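Local coordinates for protein glutathione S-transferase domain (Xanthobacter autotrophicus, PDB 4HZ2) that binds glutathione and probably transfers it to electrophilic substrates, at residues S31-I40 with I178-Y186; A130-R138 with I219-P227. All blocks are in the same frame, centred on the assembly; numbering follows the deposited sequence. Where two conformers were deposited one is given.

Interaction 1 (S31-I40 with I178-Y186); sequences SGNCWKAAQI and IADLALFAY. With GSH (glutathione), chain F.
The ring of Y186 lies with one face over the backbone of G32, whose CA is 3.6 Å from the ring centroid in a CH-pi contact, while CG of N33 sits at its edge. The amide of N33, whose ND2 donates to E124, and the ring are turned 76° apart. At the end of the ring, N33 N donates to Y186 OH over 3.0 Å, tying the phenol to the first turn of helix 32-43. The same turn is capped by OG of S31, which accepts from C34 N and also lies 3.3 Å from SG2 of glutathione; Y186 OH, 3.7 Å from that sulfur, lines the thiol pocket. A phenylalanine here would probably leave N33 N without its acceptor beside the thiol. The W35 indole carries CB of its own-helix neighbour Q39 over one face and presents its edge, through CZ3, to L181 O at 3.4 Å. With CG anti to the backbone N (chi1 173°), W35 swings across to A185 CB and F184. Extended K36 brings NZ to N33 OD1 (2.9 Å) and bridges to E119. Segments 32-40 and 178-186 run roughly antiparallel, 141° between directions and axes 8.5 Å apart at closest. Their helices, 32-43 and 178-187, join the thioredoxin-like N-terminal domain to the helical C-terminal domain, with helices 107-137, 88-96 and 201-211 packed around them.

Interaction 2 (A130-R138 with I219-P227); sequences ARYLKSWLR and IPPLDEILP
L222 meets the guanidinium of R131 over one face, its CD1 3.8 Å above the plane, where the C-terminal tail of the GST fold lies against the end of helix 107-137 in the all-helical C-terminal domain. CD2 of the same leucine lies 3.5 Å from R131 NH2, and CG2 of I219 approaches that nitrogen at the guanidinium edge. A little further along the helix, L222 CD1 also packs on S135 CB and on W136 CB. L226, one turn after L222, covers the indole of W136; the opposite face of that indole is taken by the Y132 ring from within the helix. With CG anti to the backbone N (chi1 -168°), the W136 indole lies under L226, in a helix end that widens into a pi-type turn over residues 132-137. At the solvent-exposed end of the contact, R138 NH2 makes a salt bridge to D223 OD1 at 3.2 Å, whose hydrogen bond is weak, the guanidinium and carboxylate planes standing 78° apart; R138 is poorly ordered, so the geometry of this pair is less certain. The next shell fixes the arginine: R131, extended from CG to NE, makes a salt bridge from NE to E192 and a hydrogen bond from NH2 to G30 O. E192 also accepts from L222 N and, through its backbone oxygen, from S135 OG, so one residue positions both sides. A water in the plane of the guanidinium accepts from R131 NH2 (2.9 Å) and donates to P220 O. On the indole, L226 CD1 stands 3.5 Å from the centroid of the five-membered ring, only 10° off its normal.

How the interactions relate
Interaction 1 is wholly buried near the centre of the chain, whereas interaction 2 lies about 15 Å from that centre and runs from buried to exposed. The first joins two helices across the domain interface; the second holds the C-terminal tail to a helix of the same domain. Their chemistry follows: aromatic and aliphatic packing along the helices, with a polar end at the glutathione thiol, in interaction 1, against leucines on an arginine and an indole, a water bridge and a surface salt bridge with a weak hydrogen bond in interaction 2. Though their centres are 17 Å apart, they touch: W136 CZ3 lies 3.6 Å from S31 N, and I219 CG1 lies 3.6 Å from W35 CD1, so helix 107-137 and the tail each border helix 32-43 or its cap.

Interaction 1 (S31-I40 with I178-Y186)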
loop_
_atom_site.group_PDB
_atom_site.type_symbol
_atom_site.label_atom_id
_atom_site.label_comp_id
_atom_site.label_asym_id
_atom_site.label_seq_id
_atom_site.Cartn_x
_atom_site.Cartn_y
_atom_site.Cartn_z
ATOM N N SER B 31 -5.336 -8.375 -15.503
ATOM C CA SER B 31 -5.018 -7.744 -14.211
ATOM C C SER B 31 -4.045 -6.578 -14.342
ATOM O O SER B 31 -2.958 -6.695 -14.933
ATOM C CB SER B 31 -4.377 -8.776 -13.279
ATOM O OG SER B 31 -3.763 -8.150 -12.146
ATOM N N GLY B 32 -4.447 -5.423 -13.800
ATOM C CA GLY B 32 -3.592 -4.242 -13.781
ATOM C C GLY B 32 -2.368 -4.454 -12.917
ATOM O O GLY B 32 -1.280 -3.966 -13.254
ATOM N N ASN B 33 -2.532 -5.145 -11.788
ATOM C CA ASN B 33 -1.360 -5.400 -10.917
ATOM C C ASN B 33 -0.330 -6.270 -11.630
ATOM O O ASN B 33 0.879 -6.039 -11.493
ATOM C CB ASN B 33 -1.763 -5.998 -9.568
ATOM C CG ASN B 33 -2.501 -4.988 -8.696
ATOM O OD1 ASN B 33 -2.099 -3.820 -8.610
ATOM N ND2 ASN B 33 -3.604 -5.419 -8.068
ATOM N N CYS B 34 -0.802 -7.233 -12.418
ATOM C CA CYS B 34 0.100 -8.096 -13.179
ATOM C C CYS B 34 0.717 -7.328 -14.343
ATOM O O CYS B 34 1.899 -7.516 -14.647
ATOM C CB CYS B 34 -0.662 -9.334 -13.661
ATOM S SG CYS B 34 -1.177 -10.361 -12.235
ATOM N N TRP B 35 -0.065 -6.439 -14.968
ATOM C CA TRP B 35 0.467 -5.556 -15.992
ATOM C C TRP B 35 1.690 -4.759 -15.464
ATOM O O TRP B 35 2.662 -4.547 -16.213
ATOM C CB TRP B 35 -0.636 -4.618 -16.542
ATOM C CG TRP B 35 -0.148 -3.561 -17.468
ATOM C CD1 TRP B 35 -0.112 -3.607 -18.849
ATOM C CD2 TRP B 35 0.366 -2.271 -17.097
ATOM N NE1 TRP B 35 0.412 -2.429 -19.346
ATOM C CE2 TRP B 35 0.701 -1.592 -18.293
ATOM C CE3 TRP B 35 0.592 -1.630 -15.866
ATOM C CZ2 TRP B 35 1.239 -0.300 -18.292
ATOM C CZ3 TRP B 35 1.128 -0.342 -15.868
ATOM C CH2 TRP B 35 1.440 0.308 -17.076
ATOM N N LYS B 36 1.636 -4.284 -14.206
ATOM C CA LYS B 36 2.759 -3.505 -13.647
ATOM C C LYS B 36 4.048 -4.312 -13.766
ATOM O O LYS B 36 5.098 -3.778 -14.151
ATOM C CB LYS B 36 2.570 -3.165 -12.164
ATOM C CG LYS B 36 1.390 -2.216 -11.885
ATOM C CD LYS B 36 1.068 -2.201 -10.400
ATOM C CE LYS B 36 -0.159 -1.396 -10.021
ATOM N NZ LYS B 36 -0.417 -1.507 -8.553
ATOM N N ALA B 37 3.953 -5.587 -13.389
ATOM C CA ALA B 37 5.137 -6.444 -13.365
ATOM C C ALA B 37 5.646 -6.666 -14.793
ATOM O O ALA B 37 6.846 -6.489 -15.060
ATOM C CB ALA B 37 4.870 -7.794 -12.678
ATOM N N ALA B 38 4.762 -7.066 -15.709
ATOM C CA ALA B 38 5.190 -7.288 -17.092
ATOM C C ALA B 38 5.768 -6.001 -17.696
ATOM O O ALA B 38 6.797 -6.027 -18.412
ATOM C CB ALA B 38 4.052 -7.828 -17.950
ATOM N N GLN B 39 5.103 -4.877 -17.437
ATOM C CA GLN B 39 5.522 -3.638 -18.045
ATOM C C GLN B 39 6.900 -3.189 -17.573
ATOM O O GLN B 39 7.723 -2.748 -18.392
ATOM C CB GLN B 39 4.487 -2.539 -17.735
ATOM C CG GLN B 39 4.767 -1.199 -18.396
ATOM C CD GLN B 39 4.652 -1.276 -19.920
ATOM O OE1 GLN B 39 3.551 -1.128 -20.512
ATOM N NE2 GLN B 39 5.779 -1.503 -20.567
ATOM N N ILE B 40 7.181 -3.273 -16.264
ATOM C CA ILE B 40 8.516 -2.850 -15.814
ATOM C C ILE B 40 9.601 -3.842 -16.268
ATOM O O ILE B 40 10.722 -3.434 -16.565
ATOM C CB ILE B 40 8.585 -2.633 -14.283
ATOM C CG1 ILE B 40 9.821 -1.834 -13.906
ATOM C CG2 ILE B 40 8.470 -3.952 -13.527
ATOM C CD1 ILE B 40 9.833 -0.430 -14.484
ATOM N N ILE B 178 8.024 5.153 -11.952
ATOM C CA ILE B 178 7.105 4.059 -11.602
ATOM C C ILE B 178 5.843 4.554 -10.884
ATOM O O ILE B 178 4.857 3.813 -10.801
ATOM C CB ILE B 178 7.778 2.964 -10.750
ATOM C CG1 ILE B 178 8.351 3.526 -9.451
ATOM C CG2 ILE B 178 8.846 2.250 -11.573
ATOM C CD1 ILE B 178 8.761 2.438 -8.455
ATOM N N ALA B 179 5.856 5.777 -10.349
ATOM C CA ALA B 179 4.592 6.294 -9.807
ATOM C C ALA B 179 3.551 6.402 -10.929
ATOM O O ALA B 179 2.396 5.982 -10.752
ATOM C CB ALA B 179 4.812 7.630 -9.137
ATOM N N ASP B 180 3.948 6.939 -12.095
ATOM C CA ASP B 180 3.007 7.000 -13.218
ATOM C C ASP B 180 2.567 5.598 -13.631
ATOM O O ASP B 180 1.394 5.360 -13.902
ATOM C CB ASP B 180 3.563 7.773 -14.416
ATOM C CG ASP B 180 4.062 9.142 -14.030
ATOM O OD1 ASP B 180 3.240 10.098 -13.871
ATOM O OD2 ASP B 180 5.275 9.280 -13.794
ATOM N N LEU B 181 3.514 4.658 -13.726
ATOM C CA LEU B 181 3.154 3.288 -14.104
ATOM C C LEU B 181 2.136 2.678 -13.119
ATOM O O LEU B 181 1.140 2.089 -13.551
ATOM C CB LEU B 181 4.398 2.382 -14.194
ATOM C CG LEU B 181 5.481 2.741 -15.219
ATOM C CD1 LEU B 181 6.606 1.693 -15.263
ATOM C CD2 LEU B 181 4.854 2.912 -16.606
ATOM N N ALA B 182 2.389 2.837 -11.812
ATOM C CA ALA B 182 1.539 2.225 -10.807
ATOM C C ALA B 182 0.093 2.715 -10.913
ATOM O O ALA B 182 -0.833 1.924 -10.768
ATOM C CB ALA B 182 2.062 2.437 -9.387
ATOM N N LEU B 183 -0.096 4.017 -11.155
ATOM C CA LEU B 183 -1.459 4.574 -11.236
ATOM C C LEU B 183 -2.058 4.432 -12.638
ATOM O O LEU B 183 -3.293 4.446 -12.799
ATOM C CB LEU B 183 -1.503 6.020 -10.720
ATOM C CG LEU B 183 -1.473 6.041 -9.171
ATOM C CD1 LEU B 183 -0.804 7.280 -8.601
ATOM C CD2 LEU B 183 -2.851 5.819 -8.554
ATOM N N PHE B 184 -1.202 4.260 -13.646
ATOM C CA PHE B 184 -1.684 4.055 -15.006
ATOM C C PHE B 184 -2.336 2.676 -15.147
ATOM O O PHE B 184 -3.320 2.509 -15.881
ATOM C CB PHE B 184 -0.545 4.228 -15.998
ATOM C CG PHE B 184 -0.936 4.055 -17.441
ATOM C CD1 PHE B 184 -1.314 5.157 -18.205
ATOM C CD2 PHE B 184 -0.891 2.782 -18.059
ATOM C CE1 PHE B 184 -1.615 5.012 -19.546
ATOM C CE2 PHE B 184 -1.198 2.643 -19.402
ATOM C CZ PHE B 184 -1.576 3.759 -20.140
ATOM N N ALA B 185 -1.791 1.693 -14.418
ATOM C CA ALA B 185 -2.187 0.289 -14.552
ATOM C C ALA B 185 -3.705 0.126 -14.629
ATOM O O ALA B 185 -4.215 -0.494 -15.556
ATOM C CB ALA B 185 -1.600 -0.528 -13.391
ATOM N N TYR B 186 -4.429 0.646 -13.636
ATOM C CA TYR B 186 -5.892 0.585 -13.682
ATOM C C TYR B 186 -6.554 1.837 -14.234
ATOM O O TYR B 186 -7.642 1.754 -14.808
ATOM C CB TYR B 186 -6.467 0.246 -12.298
ATOM C CG TYR B 186 -6.169 -1.186 -11.920
ATOM C CD1 TYR B 186 -6.918 -2.241 -12.444
ATOM C CD2 TYR B 186 -5.131 -1.480 -11.054
ATOM C CE1 TYR B 186 -6.665 -3.557 -12.083
ATOM C CE2 TYR B 186 -4.859 -2.789 -10.700
ATOM C CZ TYR B 186 -5.625 -3.817 -11.226
ATOM O OH TYR B 186 -5.350 -5.122 -10.874
HETATM N N1 GSH F . -1.125 -5.726 -2.944
HETATM C CA1 GSH F . -1.170 -6.729 -4.067
HETATM C C1 GSH F . -0.342 -6.269 -5.245
HETATM O O11 GSH F . 0.365 -7.117 -5.859
HETATM O O12 GSH F . -0.397 -5.044 -5.593
HETATM C CB1 GSH F . -2.598 -6.991 -4.537
HETATM C CG1 GSH F . -2.556 -8.013 -5.655
HETATM C CD1 GSH F . -3.909 -8.639 -5.907
HETATM O OE1 GSH F . -4.920 -8.180 -5.370
HETATM N N2 GSH F . -3.913 -9.687 -6.752
HETATM C CA2 GSH F . -5.158 -10.353 -7.136
HETATM C C2 GSH F . -5.177 -11.776 -6.643
HETATM O O2 GSH F . -4.151 -12.483 -6.710
HETATM C CB2 GSH F . -5.402 -10.160 -8.660
HETATM S SG2 GSH F . -5.295 -8.424 -9.287
HETATM N N3 GSH F . -6.324 -12.239 -6.133
HETATM C CA3 GSH F . -6.361 -13.085 -4.941
HETATM C C3 GSH F . -6.834 -14.504 -5.176
HETATM O O31 GSH F . -6.751 -15.324 -4.230
HETATM O O32 GSH F . -7.290 -14.809 -6.300
#

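Interaction 2 (A130-R138 with I219-P227)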
loop_
_atom_site.group_PDB
_atom_site.type_symbol
_atom_site.label_atom_id
_atom_site.label_comp_id
_atom_site.label_asym_id
_atom_site.label_seq_id
_atom_site.Cartn_x
_atom_site.Cartn_y
_atom_site.Cartn_z
ATOM N N ALA B 130 -13.916 -2.212 -8.695
ATOM C CA ALA B 130 -15.121 -1.942 -9.489
ATOM C C ALA B 130 -14.997 -2.508 -10.910
ATOM O O ALA B 130 -15.943 -3.090 -11.442
ATOM C CB ALA B 130 -15.430 -0.447 -9.542
ATOM N N ARG B 131 -13.830 -2.340 -11.526
ATOM C CA ARG B 131 -13.580 -2.940 -12.853
ATOM C C ARG B 131 -13.732 -4.480 -12.810
ATOM O O ARG B 131 -14.334 -5.094 -13.703
ATOM C CB ARG B 131 -12.212 -2.535 -13.405
ATOM C CG ARG B 131 -11.714 -3.392 -14.581
ATOM C CD ARG B 131 -10.486 -2.707 -15.151
ATOM N NE ARG B 131 -9.814 -3.350 -16.281
ATOM C CZ ARG B 131 -8.884 -4.291 -16.164
ATOM N NH1 ARG B 131 -8.585 -4.767 -14.948
ATOM N NH2 ARG B 131 -8.264 -4.769 -17.257
ATOM N N TYR B 132 -13.198 -5.090 -11.753
ATOM C CA TYR B 132 -13.297 -6.525 -11.572
ATOM C C TYR B 132 -14.753 -6.995 -11.446
ATOM O O TYR B 132 -15.214 -7.893 -12.160
ATOM C CB TYR B 132 -12.484 -6.942 -10.356
ATOM C CG TYR B 132 -12.443 -8.432 -10.151
ATOM C CD1 TYR B 132 -11.665 -9.240 -10.973
ATOM C CD2 TYR B 132 -13.188 -9.034 -9.153
ATOM C CE1 TYR B 132 -11.627 -10.609 -10.790
ATOM C CE2 TYR B 132 -13.163 -10.400 -8.968
ATOM C CZ TYR B 132 -12.379 -11.181 -9.787
ATOM O OH TYR B 132 -12.350 -12.537 -9.598
ATOM N N LEU B 133 -15.513 -6.318 -10.582
ATOM C CA LEU B 133 -16.896 -6.721 -10.341
ATOM C C LEU B 133 -17.809 -6.444 -11.536
ATOM O O LEU B 133 -18.655 -7.270 -11.845
ATOM C CB LEU B 133 -17.466 -6.069 -9.078
ATOM C CG LEU B 133 -16.722 -6.365 -7.771
ATOM C CD1 LEU B 133 -17.301 -5.538 -6.628
ATOM C CD2 LEU B 133 -16.740 -7.857 -7.427
ATOM N N LYS B 134 -17.643 -5.288 -12.194
ATOM C CA LYS B 134 -18.519 -4.878 -13.316
ATOM C C LYS B 134 -18.157 -5.520 -14.652
ATOM O O LYS B 134 -19.028 -5.994 -15.396
ATOM C CB LYS B 134 -18.462 -3.375 -13.537
ATOM C CG LYS B 134 -19.098 -2.521 -12.466
ATOM C CD LYS B 134 -18.858 -1.064 -12.818
ATOM C CE LYS B 134 -19.436 -0.148 -11.763
ATOM N NZ LYS B 134 -20.915 -0.037 -11.915
ATOM N N SER B 135 -16.879 -5.480 -14.984
ATOM C CA SER B 135 -16.431 -5.849 -16.338
ATOM C C SER B 135 -15.729 -7.207 -16.419
ATOM O O SER B 135 -15.604 -7.790 -17.508
ATOM C CB SER B 135 -15.538 -4.737 -16.894
ATOM O OG SER B 135 -16.296 -3.525 -17.039
ATOM N N TRP B 136 -15.271 -7.723 -15.288
ATOM C CA TRP B 136 -14.585 -9.014 -15.308
ATOM C C TRP B 136 -15.564 -10.123 -14.914
ATOM O O TRP B 136 -15.832 -11.034 -15.704
ATOM C CB TRP B 136 -13.380 -8.982 -14.370
ATOM C CG TRP B 136 -12.416 -10.127 -14.495
ATOM C CD1 TRP B 136 -12.717 -11.471 -14.551
ATOM C CD2 TRP B 136 -10.980 -10.036 -14.530
ATOM N NE1 TRP B 136 -11.558 -12.211 -14.637
ATOM C CE2 TRP B 136 -10.478 -11.361 -14.628
ATOM C CE3 TRP B 136 -10.067 -8.964 -14.501
ATOM C CZ2 TRP B 136 -9.098 -11.641 -14.681
ATOM C CZ3 TRP B 136 -8.696 -9.245 -14.555
ATOM C CH2 TRP B 136 -8.227 -10.572 -14.646
ATOM N N LEU B 137 -16.141 -10.012 -13.716
ATOM C CA LEU B 137 -17.127 -10.985 -13.251
ATOM C C LEU B 137 -18.509 -10.688 -13.823
ATOM O O LEU B 137 -19.276 -11.604 -14.122
ATOM C CB LEU B 137 -17.216 -10.973 -11.723
ATOM C CG LEU B 137 -16.093 -11.559 -10.872
ATOM C CD1 LEU B 137 -16.498 -11.508 -9.404
ATOM C CD2 LEU B 137 -15.779 -12.990 -11.296
ATOM N N ARG B 138 -18.832 -9.406 -13.965
ATOM C CA ARG B 138 -20.183 -8.996 -14.350
ATOM C C ARG B 138 -21.162 -9.417 -13.255
ATOM O O ARG B 138 -22.166 -10.097 -13.510
ATOM C CB ARG B 138 -20.569 -9.581 -15.707
ATOM C CG ARG B 138 -19.644 -9.146 -16.831
ATOM C CD ARG B 138 -19.910 -9.950 -18.086
ATOM N NE ARG B 138 -18.903 -9.708 -19.111
ATOM C CZ ARG B 138 -18.901 -10.308 -20.298
ATOM N NH1 ARG B 138 -19.854 -11.181 -20.596
ATOM N NH2 ARG B 138 -17.953 -10.041 -21.185
ATOM N N ILE B 219 -3.568 -2.570 -21.681
ATOM C CA ILE B 219 -4.372 -3.774 -21.489
ATOM C C ILE B 219 -5.552 -3.700 -22.468
ATOM O O ILE B 219 -6.339 -2.727 -22.454
ATOM C CB ILE B 219 -4.889 -3.904 -20.024
ATOM C CG1 ILE B 219 -3.718 -3.861 -19.035
ATOM C CG2 ILE B 219 -5.720 -5.187 -19.858
ATOM C CD1 ILE B 219 -4.160 -3.811 -17.569
ATOM N N PRO B 220 -5.695 -4.722 -23.332
ATOM C CA PRO B 220 -6.870 -4.692 -24.231
ATOM C C PRO B 220 -8.180 -4.755 -23.421
ATOM O O PRO B 220 -8.172 -5.184 -22.252
ATOM C CB PRO B 220 -6.683 -5.946 -25.099
ATOM C CG PRO B 220 -5.210 -6.322 -24.956
ATOM C CD PRO B 220 -4.867 -5.925 -23.537
ATOM N N PRO B 221 -9.308 -4.355 -24.041
ATOM C CA PRO B 221 -10.582 -4.416 -23.318
ATOM C C PRO B 221 -10.874 -5.825 -22.798
ATOM O O PRO B 221 -10.681 -6.815 -23.521
ATOM C CB PRO B 221 -11.611 -4.001 -24.391
ATOM C CG PRO B 221 -10.826 -3.188 -25.368
ATOM C CD PRO B 221 -9.475 -3.846 -25.415
ATOM N N LEU B 222 -11.357 -5.925 -21.568
ATOM C CA LEU B 222 -11.650 -7.230 -20.958
ATOM C C LEU B 222 -12.584 -8.073 -21.810
ATOM O O LEU B 222 -12.413 -9.288 -21.900
ATOM C CB LEU B 222 -12.247 -7.042 -19.562
ATOM C CG LEU B 222 -11.271 -6.562 -18.481
ATOM C CD1 LEU B 222 -11.974 -6.542 -17.133
ATOM C CD2 LEU B 222 -10.049 -7.489 -18.457
ATOM N N ASP B 223 -13.571 -7.435 -22.440
ATOM C CA ASP B 223 -14.500 -8.141 -23.315
ATOM C C ASP B 223 -13.814 -8.917 -24.436
ATOM O O ASP B 223 -14.395 -9.843 -24.988
ATOM C CB ASP B 223 -15.476 -7.155 -23.948
ATOM C CG ASP B 223 -16.601 -6.772 -23.014
ATOM O OD1 ASP B 223 -16.573 -7.206 -21.840
ATOM O OD2 ASP B 223 -17.522 -6.053 -23.460
ATOM N N GLU B 224 -12.587 -8.521 -24.768
ATOM C CA GLU B 224 -11.862 -9.075 -25.916
ATOM C C GLU B 224 -10.828 -10.092 -25.512
ATOM O O GLU B 224 -10.292 -10.793 -26.374
ATOM C CB GLU B 224 -11.149 -7.970 -26.688
ATOM C CG GLU B 224 -12.101 -6.940 -27.257
ATOM C CD GLU B 224 -13.144 -7.554 -28.186
ATOM O OE1 GLU B 224 -12.935 -8.697 -28.697
ATOM O OE2 GLU B 224 -14.168 -6.873 -28.431
ATOM N N ILE B 225 -10.479 -10.126 -24.232
ATOM C CA ILE B 225 -9.435 -11.054 -23.798
ATOM C C ILE B 225 -9.850 -12.109 -22.784
ATOM O O ILE B 225 -9.105 -13.102 -22.595
ATOM C CB ILE B 225 -8.185 -10.309 -23.296
ATOM C CG1 ILE B 225 -8.554 -9.410 -22.101
ATOM C CG2 ILE B 225 -7.541 -9.533 -24.448
ATOM C CD1 ILE B 225 -7.343 -8.895 -21.357
ATOM N N LEU B 226 -11.019 -11.933 -22.166
ATOM C CA LEU B 226 -11.515 -12.878 -21.176
ATOM C C LEU B 226 -12.485 -13.889 -21.771
ATOM O O LEU B 226 -13.295 -13.539 -22.630
ATOM C CB LEU B 226 -12.248 -12.141 -20.046
ATOM C CG LEU B 226 -11.459 -11.212 -19.129
ATOM C CD1 LEU B 226 -12.375 -10.764 -18.007
ATOM C CD2 LEU B 226 -10.221 -11.904 -18.568
ATOM N N PRO B 227 -12.419 -15.142 -21.290
ATOM C CA PRO B 227 -13.385 -16.177 -21.647
ATOM C C PRO B 227 -14.654 -16.025 -20.814
ATOM O O PRO B 227 -15.724 -15.748 -21.360
ATOM C CB PRO B 227 -12.663 -17.467 -21.266
ATOM C CG PRO B 227 -11.801 -17.073 -20.113
ATOM C CD PRO B 227 -11.389 -15.643 -20.359
HETATM O O HOH W 1 -8.994 -3.880 -19.968
#